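Inositol 2-dehydrogenase/D-chiro-inositol 3-dehydrogenase (Lactobacillus casei, PDB 4MIY) oxidises myo-inositol and D-chiro-inositol to their keto forms, using NAD as the hydride acceptor. Local coordinates at residues A16-A28 with Q280-E292. Residues are numbered along the deposited sequence; the frame is centred on the assembly and turned at random.
Unlike the reference sequence in segment 280-292: Glu292 (reference Gln). With NAD (nicotinamide-adenine-dinucleotide), chain E; SO4 (sulfate ion), chain I.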
loop_
_atom_site.group_PDB
_atom_site.type_symbol
_atom_site.label_atom_id
_atom_site.label_comp_id
_atom_site.label_asym_id
_atom_site.label_seq_id
_atom_site.Cartn_x
_atom_site.Cartn_y
_atom_site.Cartn_z
ATOM N N ALA A 16 29.170 7.488 -18.366
ATOM C CA ALA A 16 28.466 6.621 -17.449
ATOM C C ALA A 16 28.619 5.144 -17.813
ATOM O O ALA A 16 28.721 4.335 -16.964
ATOM C CB ALA A 16 27.016 7.010 -17.376
ATOM N N HIS A 17 28.653 4.848 -19.093
ATOM C CA HIS A 17 28.973 3.494 -19.551
ATOM C C HIS A 17 30.427 3.116 -19.258
ATOM O O HIS A 17 30.710 2.025 -18.899
ATOM C CB HIS A 17 28.672 3.322 -21.015
ATOM C CG HIS A 17 27.235 3.087 -21.314
ATOM N ND1 HIS A 17 26.436 2.322 -20.512
ATOM C CD2 HIS A 17 26.466 3.487 -22.339
ATOM C CE1 HIS A 17 25.228 2.285 -21.016
ATOM N NE2 HIS A 17 25.220 2.969 -22.135
ATOM N N ILE A 18 31.336 4.059 -19.428
ATOM C CA ILE A 18 32.714 3.830 -19.032
ATOM C C ILE A 18 32.847 3.529 -17.565
ATOM O O ILE A 18 33.550 2.651 -17.177
ATOM C CB ILE A 18 33.626 5.027 -19.404
ATOM C CG1 ILE A 18 33.725 5.135 -20.909
ATOM C CG2 ILE A 18 34.971 4.943 -18.704
ATOM C CD1 ILE A 18 34.469 6.356 -21.372
ATOM N N ASP A 19 32.157 4.306 -16.754
ATOM C CA ASP A 19 32.111 4.054 -15.339
ATOM C C ASP A 19 31.588 2.636 -15.030
ATOM O O ASP A 19 32.105 1.949 -14.201
ATOM C CB ASP A 19 31.228 5.107 -14.664
ATOM C CG ASP A 19 31.217 4.975 -13.191
ATOM O OD1 ASP A 19 32.283 5.011 -12.620
ATOM O OD2 ASP A 19 30.148 4.806 -12.619
ATOM N N ARG A 20 30.545 2.251 -15.736
ATOM C CA ARG A 20 29.989 0.920 -15.611
ATOM C C ARG A 20 31.023 -0.148 -15.919
ATOM O O ARG A 20 31.220 -1.040 -15.153
ATOM C CB ARG A 20 28.737 0.755 -16.495
ATOM C CG ARG A 20 27.454 1.181 -15.791
ATOM C CD ARG A 20 26.189 0.981 -16.559
ATOM N NE ARG A 20 25.919 2.037 -17.500
ATOM C CZ ARG A 20 25.301 3.169 -17.216
ATOM N NH1 ARG A 20 24.861 3.432 -16.014
ATOM N NH2 ARG A 20 25.101 4.027 -18.161
ATOM N N LEU A 21 31.703 0.010 -17.034
ATOM C CA LEU A 21 32.658 -0.972 -17.491
ATOM C C LEU A 21 33.903 -1.003 -16.638
ATOM O O LEU A 21 34.525 -2.002 -16.521
ATOM C CB LEU A 21 33.018 -0.743 -18.938
ATOM C CG LEU A 21 31.841 -0.872 -19.881
ATOM C CD1 LEU A 21 32.187 -0.277 -21.141
ATOM C CD2 LEU A 21 31.436 -2.286 -20.105
ATOM N N THR A 22 34.209 0.110 -16.008
ATOM C CA THR A 22 35.456 0.254 -15.266
ATOM C C THR A 22 35.321 -0.019 -13.797
ATOM O O THR A 22 36.179 -0.596 -13.169
ATOM C CB THR A 22 35.975 1.692 -15.450
ATOM O OG1 THR A 22 36.126 1.928 -16.845
ATOM C CG2 THR A 22 37.275 1.898 -14.773
ATOM N N ASN A 23 34.233 0.453 -13.245
ATOM C CA ASN A 23 34.106 0.476 -11.843
ATOM C C ASN A 23 33.042 -0.468 -11.330
ATOM O O ASN A 23 33.194 -1.052 -10.298
ATOM C CB ASN A 23 33.855 1.904 -11.401
ATOM C CG ASN A 23 35.065 2.788 -11.606
ATOM O OD1 ASN A 23 36.160 2.371 -11.370
ATOM N ND2 ASN A 23 34.852 3.982 -12.065
ATOM N N VAL A 24 31.964 -0.609 -12.058
ATOM C CA VAL A 24 30.782 -1.272 -11.519
ATOM C C VAL A 24 30.682 -2.757 -11.878
ATOM O O VAL A 24 30.445 -3.572 -11.036
ATOM C CB VAL A 24 29.521 -0.540 -11.972
ATOM C CG1 VAL A 24 28.263 -1.190 -11.421
ATOM C CG2 VAL A 24 29.570 0.933 -11.574
ATOM N N LEU A 25 30.898 -3.069 -13.139
ATOM C CA LEU A 25 30.622 -4.375 -13.675
ATOM C C LEU A 25 31.885 -5.203 -13.853
ATOM O O LEU A 25 32.951 -4.689 -13.776
ATOM C CB LEU A 25 29.953 -4.206 -15.022
ATOM C CG LEU A 25 28.679 -3.360 -15.087
ATOM C CD1 LEU A 25 28.223 -3.241 -16.468
ATOM C CD2 LEU A 25 27.593 -3.955 -14.220
ATOM N N THR A 26 31.720 -6.478 -14.125
ATOM C CA THR A 26 32.846 -7.376 -14.225
ATOM C C THR A 26 33.098 -7.859 -15.644
ATOM O O THR A 26 32.208 -8.076 -16.381
ATOM C CB THR A 26 32.712 -8.585 -13.227
ATOM O OG1 THR A 26 33.852 -9.441 -13.354
ATOM C CG2 THR A 26 31.462 -9.382 -13.449
ATOM N N GLY A 27 34.362 -7.987 -15.988
ATOM C CA GLY A 27 34.754 -8.675 -17.195
ATOM C C GLY A 27 35.115 -7.835 -18.389
ATOM O O GLY A 27 35.293 -8.364 -19.438
ATOM N N ALA A 28 35.238 -6.531 -18.213
ATOM C CA ALA A 28 35.558 -5.682 -19.341
ATOM C C ALA A 28 36.631 -4.664 -19.016
ATOM O O ALA A 28 36.914 -4.403 -17.879
ATOM C CB ALA A 28 34.340 -4.995 -19.793
ATOM N N GLN A 280 19.923 0.143 -12.022
ATOM C CA GLN A 280 19.965 -1.300 -12.057
ATOM C C GLN A 280 19.822 -1.825 -13.467
ATOM O O GLN A 280 20.551 -2.679 -13.867
ATOM C CB GLN A 280 18.892 -1.912 -11.138
ATOM C CG GLN A 280 18.728 -3.394 -11.261
ATOM C CD GLN A 280 17.650 -3.816 -12.224
ATOM O OE1 GLN A 280 16.527 -3.417 -12.109
ATOM N NE2 GLN A 280 18.017 -4.613 -13.184
ATOM N N ALA A 281 18.874 -1.297 -14.201
ATOM C CA ALA A 281 18.646 -1.771 -15.549
ATOM C C ALA A 281 19.844 -1.536 -16.448
ATOM O O ALA A 281 20.213 -2.385 -17.188
ATOM C CB ALA A 281 17.411 -1.163 -16.119
ATOM N N TYR A 282 20.470 -0.382 -16.313
ATOM C CA TYR A 282 21.677 -0.135 -17.072
ATOM C C TYR A 282 22.785 -1.105 -16.735
ATOM O O TYR A 282 23.435 -1.610 -17.597
ATOM C CB TYR A 282 22.198 1.306 -16.915
ATOM C CG TYR A 282 21.298 2.405 -17.424
ATOM C CD1 TYR A 282 20.871 2.449 -18.711
ATOM C CD2 TYR A 282 20.963 3.448 -16.613
ATOM C CE1 TYR A 282 20.070 3.465 -19.157
ATOM C CE2 TYR A 282 20.171 4.451 -17.030
ATOM C CZ TYR A 282 19.722 4.479 -18.306
ATOM O OH TYR A 282 18.929 5.526 -18.693
ATOM N N ASN A 283 22.981 -1.367 -15.468
ATOM C CA ASN A 283 23.968 -2.313 -15.053
ATOM C C ASN A 283 23.675 -3.694 -15.616
ATOM O O ASN A 283 24.526 -4.291 -16.179
ATOM C CB ASN A 283 24.045 -2.381 -13.543
ATOM C CG ASN A 283 24.766 -1.204 -12.941
ATOM O OD1 ASN A 283 25.431 -0.472 -13.599
ATOM N ND2 ASN A 283 24.585 -1.026 -11.661
ATOM N N THR A 284 22.444 -4.150 -15.500
ATOM C CA THR A 284 22.076 -5.469 -15.978
ATOM C C THR A 284 22.223 -5.640 -17.488
ATOM O O THR A 284 22.717 -6.632 -17.955
ATOM C CB THR A 284 20.667 -5.838 -15.517
ATOM O OG1 THR A 284 20.636 -5.842 -14.095
ATOM C CG2 THR A 284 20.278 -7.196 -16.005
ATOM N N GLU A 285 21.817 -4.627 -18.206
ATOM C CA GLU A 285 21.895 -4.593 -19.638
ATOM C C GLU A 285 23.316 -4.689 -20.168
ATOM O O GLU A 285 23.606 -5.481 -21.001
ATOM C CB GLU A 285 21.227 -3.314 -20.079
ATOM C CG GLU A 285 21.620 -2.769 -21.354
ATOM C CD GLU A 285 21.064 -1.366 -21.629
ATOM O OE1 GLU A 285 20.141 -1.306 -22.393
ATOM O OE2 GLU A 285 21.584 -0.384 -21.129
ATOM N N VAL A 286 24.196 -3.896 -19.623
ATOM C CA VAL A 286 25.565 -3.883 -20.036
ATOM C C VAL A 286 26.320 -5.128 -19.580
ATOM O O VAL A 286 27.126 -5.651 -20.300
ATOM C CB VAL A 286 26.254 -2.603 -19.569
ATOM C CG1 VAL A 286 27.687 -2.637 -19.911
ATOM C CG2 VAL A 286 25.613 -1.439 -20.198
ATOM N N GLN A 287 26.008 -5.641 -18.405
ATOM C CA GLN A 287 26.657 -6.841 -17.968
ATOM C C GLN A 287 26.293 -8.002 -18.853
ATOM O O GLN A 287 27.116 -8.829 -19.133
ATOM C CB GLN A 287 26.295 -7.173 -16.539
ATOM C CG GLN A 287 27.070 -8.342 -15.970
ATOM C CD GLN A 287 28.529 -8.044 -15.775
ATOM O OE1 GLN A 287 28.914 -7.343 -14.885
ATOM N NE2 GLN A 287 29.337 -8.615 -16.618
ATOM N N GLU A 288 25.055 -8.064 -19.296
ATOM C CA GLU A 288 24.646 -9.132 -20.182
ATOM C C GLU A 288 25.376 -9.053 -21.545
ATOM O O GLU A 288 25.824 -10.044 -22.057
ATOM C CB GLU A 288 23.148 -9.112 -20.409
ATOM C CG GLU A 288 22.635 -10.292 -21.193
ATOM C CD GLU A 288 21.202 -10.144 -21.580
ATOM O OE1 GLU A 288 20.924 -9.420 -22.513
ATOM O OE2 GLU A 288 20.371 -10.736 -20.925
ATOM N N PHE A 289 25.510 -7.865 -22.090
ATOM C CA PHE A 289 26.216 -7.679 -23.340
ATOM C C PHE A 289 27.664 -8.165 -23.197
ATOM O O PHE A 289 28.133 -8.929 -23.981
ATOM C CB PHE A 289 26.144 -6.212 -23.772
ATOM C CG PHE A 289 26.926 -5.905 -25.025
ATOM C CD1 PHE A 289 26.433 -6.209 -26.256
ATOM C CD2 PHE A 289 28.155 -5.343 -24.952
ATOM C CE1 PHE A 289 27.174 -5.952 -27.386
ATOM C CE2 PHE A 289 28.863 -5.084 -26.080
ATOM C CZ PHE A 289 28.376 -5.396 -27.272
ATOM N N ILE A 290 28.341 -7.712 -22.171
ATOM C CA ILE A 290 29.692 -8.139 -21.920
ATOM C C ILE A 290 29.813 -9.664 -21.761
ATOM O O ILE A 290 30.684 -10.255 -22.325
ATOM C CB ILE A 290 30.270 -7.436 -20.685
ATOM C CG1 ILE A 290 30.450 -5.932 -20.925
ATOM C CG2 ILE A 290 31.587 -8.070 -20.250
ATOM C CD1 ILE A 290 31.268 -5.581 -22.132
ATOM N N ASP A 291 28.921 -10.275 -21.005
ATOM C CA ASP A 291 28.918 -11.706 -20.828
ATOM C C ASP A 291 28.750 -12.478 -22.136
ATOM O O ASP A 291 29.328 -13.501 -22.326
ATOM C CB ASP A 291 27.805 -12.133 -19.881
ATOM C CG ASP A 291 28.030 -11.716 -18.440
ATOM O OD1 ASP A 291 29.090 -11.250 -18.054
ATOM O OD2 ASP A 291 27.110 -11.921 -17.663
ATOM N N GLU A 292 27.935 -11.972 -23.032
ATOM C CA GLU A 292 27.796 -12.585 -24.323
ATOM C C GLU A 292 29.059 -12.471 -25.149
ATOM O O GLU A 292 29.471 -13.410 -25.755
ATOM C CB GLU A 292 26.597 -11.996 -25.078
ATOM C CG GLU A 292 25.262 -12.370 -24.508
ATOM C CD GLU A 292 25.017 -13.853 -24.466
ATOM O OE1 GLU A 292 24.892 -14.382 -23.376
ATOM O OE2 GLU A 292 24.921 -14.472 -25.516
HETATM P PA NAD E . 26.077 14.139 -24.840
HETATM O O1A NAD E . 25.820 15.230 -25.760
HETATM O O2A NAD E . 26.474 14.357 -23.529
HETATM O O5B NAD E . 27.316 13.274 -25.315
HETATM C C5B NAD E . 27.517 12.842 -26.598
HETATM C C4B NAD E . 29.021 12.851 -26.905
HETATM O O4B NAD E . 29.148 12.436 -28.238
HETATM C C3B NAD E . 29.660 14.232 -26.947
HETATM O O3B NAD E . 30.820 14.224 -26.223
HETATM C C2B NAD E . 29.893 14.526 -28.404
HETATM O O2B NAD E . 31.009 15.354 -28.625
HETATM C C1B NAD E . 30.159 13.172 -28.942
HETATM N N9A NAD E . 29.915 13.010 -30.358
HETATM C C8A NAD E . 28.970 13.518 -31.086
HETATM N N7A NAD E . 29.003 13.078 -32.337
HETATM C C5A NAD E . 30.020 12.243 -32.415
HETATM C C6A NAD E . 30.667 11.434 -33.428
HETATM N N6A NAD E . 30.241 11.353 -34.664
HETATM N N1A NAD E . 31.681 10.694 -33.043
HETATM C C2A NAD E . 32.156 10.704 -31.854
HETATM N N3A NAD E . 31.648 11.441 -30.890
HETATM C C4A NAD E . 30.597 12.204 -31.119
HETATM O O3 NAD E . 24.804 13.218 -25.007
HETATM P PN NAD E . 24.418 11.901 -24.115
HETATM O O1N NAD E . 23.410 12.290 -23.137
HETATM O O2N NAD E . 25.574 11.393 -23.475
HETATM O O5D NAD E . 23.673 10.982 -25.077
HETATM C C5D NAD E . 24.415 10.162 -25.945
HETATM C C4D NAD E . 23.569 9.068 -26.509
HETATM O O4D NAD E . 23.118 8.287 -25.417
HETATM C C3D NAD E . 22.377 9.612 -27.223
HETATM O O3D NAD E . 22.101 8.768 -28.296
HETATM C C2D NAD E . 21.318 9.495 -26.130
HETATM O O2D NAD E . 20.099 9.378 -26.756
HETATM C C1D NAD E . 21.718 8.214 -25.453
HETATM N N1N NAD E . 21.162 8.103 -24.104
HETATM C C2N NAD E . 20.406 7.056 -23.784
HETATM C C3N NAD E . 19.814 6.909 -22.547
HETATM C C7N NAD E . 18.975 5.694 -22.223
HETATM O O7N NAD E . 19.099 4.669 -22.814
HETATM N N7N NAD E . 18.164 5.828 -21.254
HETATM C C4N NAD E . 20.075 7.873 -21.590
HETATM C C5N NAD E . 20.873 8.932 -21.959
HETATM C C6N NAD E . 21.390 9.025 -23.225
HETATM S S SO4 I . 36.897 -7.888 -13.131
HETATM O O1 SO4 I . 36.685 -8.051 -14.507
HETATM O O2 SO4 I . 35.814 -8.422 -12.383
HETATM O O3 SO4 I . 38.063 -8.517 -12.692
HETATM O O4 SO4 I . 37.139 -6.536 -12.876
HETATM O O HOH W 1 24.189 1.740 -13.769
#
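Gln287 NE2 donates to Thr26 O (2.9 Å), nearly straight and in the amide plane, and to Asp291 OD1 from above the carboxylate plane. OE1 accepts from Thr26 N (3.0 Å) on a lone pair, so the amide pairs with both backbone polar groups of Thr26. The bend at chi2 (68°) brings it up to the loop between helix 12-24 and strand 28-34. With an alanine here, the N-H and C=O of Thr26 and Asp291 OD1 would probably lose these partners, leaving the turn less firmly tied. Alongside, Leu25 CD1 packs on Val286 CG1 (3.5 Å), Leu21 CD2 lies against Val286 and Ile290, and Ala28 CB meets Ile290 CD1. A water joins Asn283 OD1 to Arg20 NH1. At the NAD end, Tyr282 CB lies over one face of the Arg20 guanidinium, off toward its rim, 3.5 Å from Arg20 NH1; Arg20 NE donates to His17 ND1, whose NE2 is hydrogen-bonded to Glu96 OE2. Tyr282 OH reaches NAD N7N at 2.7 Å. Helix 279-294 is thus fastened to the first beta-alpha-beta unit of the Rossmann fold by amide pairing at the loop end, apolar packing between, and the Arg20-Tyr282 layer and Asn283 water bridge at the NAD end.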